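Local structure of phosphodiesterase (Candida albicans, 6CPU) at residues A[397-402]-A[410-415]. The protein is a phosphodiesterase of the HD clan with a largely helical fold, modelled here with a zinc ion and a magnesium ion. Sequence-based numbering, arbitrary orientation.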
loop_
_atom_site.group_PDB
_atom_site.type_symbol
_atom_site.label_atom_id
_atom_site.label_comp_id
_atom_site.label_asym_id
_atom_site.label_seq_id
_atom_site.Cartn_x
_atom_site.Cartn_y
_atom_site.Cartn_z
ATOM N N ASP A 397 -7.538 -14.752 12.131
ATOM C CA ASP A 397 -6.745 -15.600 13.014
ATOM C C ASP A 397 -5.292 -15.123 13.173
ATOM O O ASP A 397 -4.647 -15.471 14.159
ATOM C CB ASP A 397 -6.818 -17.068 12.577
ATOM C CG ASP A 397 -8.212 -17.678 12.774
ATOM O OD1 ASP A 397 -9.107 -17.035 13.372
ATOM O OD2 ASP A 397 -8.412 -18.826 12.335
ATOM N N LEU A 398 -4.766 -14.310 12.253
ATOM C CA LEU A 398 -3.462 -13.689 12.494
ATOM C C LEU A 398 -3.547 -12.649 13.623
ATOM O O LEU A 398 -2.619 -12.530 14.422
ATOM C CB LEU A 398 -2.866 -13.056 11.216
ATOM C CG LEU A 398 -1.546 -12.273 11.372
ATOM C CD1 LEU A 398 -0.371 -13.198 11.660
ATOM C CD2 LEU A 398 -1.234 -11.422 10.149
ATOM N N LEU A 399 -4.652 -11.906 13.688
ATOM C CA LEU A 399 -4.803 -10.828 14.663
ATOM C C LEU A 399 -4.809 -11.320 16.112
ATOM O O LEU A 399 -4.307 -10.627 16.993
ATOM C CB LEU A 399 -6.074 -10.023 14.400
ATOM C CG LEU A 399 -6.092 -9.224 13.087
ATOM C CD1 LEU A 399 -7.435 -8.533 12.906
ATOM C CD2 LEU A 399 -4.941 -8.221 13.045
ATOM N N THR A 400 -5.360 -12.508 16.332
ATOM C CA THR A 400 -5.492 -13.082 17.678
ATOM C C THR A 400 -4.300 -13.947 18.112
ATOM O O THR A 400 -4.236 -14.367 19.270
ATOM C CB THR A 400 -6.777 -13.918 17.798
ATOM O OG1 THR A 400 -6.817 -14.893 16.759
ATOM C CG2 THR A 400 -8.020 -13.031 17.712
ATOM N N CYS A 401 -3.366 -14.218 17.203
ATOM C CA CYS A 401 -2.089 -14.820 17.585
ATOM C C CYS A 401 -1.356 -13.885 18.527
ATOM O O CYS A 401 -1.500 -12.665 18.439
ATOM C CB CYS A 401 -1.185 -15.056 16.375
ATOM S SG CYS A 401 -1.678 -16.411 15.307
ATOM N N THR A 402 -0.560 -14.464 19.419
ATOM C CA THR A 402 0.273 -13.691 20.327
ATOM C C THR A 402 1.724 -13.820 19.871
ATOM O O THR A 402 2.057 -14.752 19.138
ATOM C CB THR A 402 0.083 -14.171 21.783
ATOM O OG1 THR A 402 0.293 -15.587 21.856
ATOM C CG2 THR A 402 -1.328 -13.865 22.257
ATOM N N THR A 410 -0.695 -9.271 21.392
ATOM C CA THR A 410 -1.191 -9.858 20.148
ATOM C C THR A 410 -0.474 -9.284 18.939
ATOM O O THR A 410 0.133 -8.216 18.995
ATOM C CB THR A 410 -2.699 -9.597 19.960
ATOM O OG1 THR A 410 -2.927 -8.183 19.875
ATOM C CG2 THR A 410 -3.508 -10.184 21.122
ATOM N N ILE A 411 -0.560 -10.010 17.835
ATOM C CA ILE A 411 -0.008 -9.546 16.573
ATOM C C ILE A 411 -0.801 -8.330 16.081
ATOM O O ILE A 411 -0.229 -7.434 15.491
ATOM C CB ILE A 411 0.025 -10.695 15.543
ATOM C CG1 ILE A 411 1.078 -11.745 15.966
ATOM C CG2 ILE A 411 0.302 -10.197 14.131
ATOM C CD1 ILE A 411 2.517 -11.263 15.904
ATOM N N ARG A 412 -2.100 -8.281 16.356
ATOM C CA ARG A 412 -2.883 -7.053 16.130
ATOM C C ARG A 412 -2.191 -5.837 16.758
ATOM O O ARG A 412 -1.890 -4.851 16.079
ATOM C CB ARG A 412 -4.321 -7.219 16.663
ATOM C CG ARG A 412 -5.174 -5.964 16.534
ATOM C CD ARG A 412 -6.619 -6.161 16.919
ATOM N NE ARG A 412 -7.300 -4.868 17.001
ATOM C CZ ARG A 412 -7.257 -4.038 18.044
ATOM N NH1 ARG A 412 -6.562 -4.349 19.134
ATOM N NH2 ARG A 412 -7.918 -2.884 17.996
ATOM N N SER A 413 -1.900 -5.922 18.055
ATOM C CA SER A 413 -1.241 -4.829 18.782
ATOM C C SER A 413 0.151 -4.518 18.257
ATOM O O SER A 413 0.548 -3.360 18.210
ATOM C CB SER A 413 -1.170 -5.151 20.284
ATOM O OG SER A 413 -2.466 -5.182 20.838
ATOM N N LEU A 414 0.893 -5.551 17.856
ATOM C CA LEU A 414 2.230 -5.350 17.305
ATOM C C LEU A 414 2.159 -4.635 15.963
ATOM O O LEU A 414 2.952 -3.736 15.698
ATOM C CB LEU A 414 2.964 -6.683 17.157
ATOM C CG LEU A 414 4.371 -6.637 16.547
ATOM C CD1 LEU A 414 5.271 -5.661 17.283
ATOM C CD2 LEU A 414 4.973 -8.040 16.547
ATOM N N ILE A 415 1.198 -5.030 15.128
ATOM C CA ILE A 415 1.011 -4.379 13.826
ATOM C C ILE A 415 0.653 -2.896 14.001
ATOM O O ILE A 415 1.203 -2.035 13.294
ATOM C CB ILE A 415 -0.031 -5.129 12.969
ATOM C CG1 ILE A 415 0.547 -6.477 12.519
ATOM C CG2 ILE A 415 -0.433 -4.281 11.762
ATOM C CD1 ILE A 415 -0.437 -7.414 11.851
#
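I411 fits against the end of helix 396-400, and its side chain is the one to trace. CB lies 3.4 Å from L398 O. From there the two branches part. CG2, anti to the backbone N, passes L398 O and crosses the leucine side chain, 3.9 Å from L398 CG. CG1, anti to the carbonyl carbon (chi1 -69°), goes to C401 instead and meets C401 CB at 4.0 Å. The tip, CD1, then turns away from C401, and the side chain also touches I403 in the loop.

The backbone of the same residue is held as well: I411 N donates to C401 O at 2.9 Å, a fairly straight bond (161° at the hydrogen), and T410 CA adds a CH...O contact to that oxygen. One residue on, R412 N reaches L399 O at 3.3 Å. L399 CD2 packs obliquely on R412 CB, while the arginine chain runs away extended.

T410 is the N-cap of helix 411-421, its OG1 accepting from S413 N at 3.1 Å. Helices 336-348 and 377-394 cover the apolar side, touching L398, L399 and I415. Chemically, the first-turn amides of I411 and R412, which lack acceptors within their own helix, are taken up by one carbonyl in the last turn of helix 396-400 (L399 O) and one just beyond its end (C401 O), so a polar backbone junction joins the two helices beside an aliphatic core.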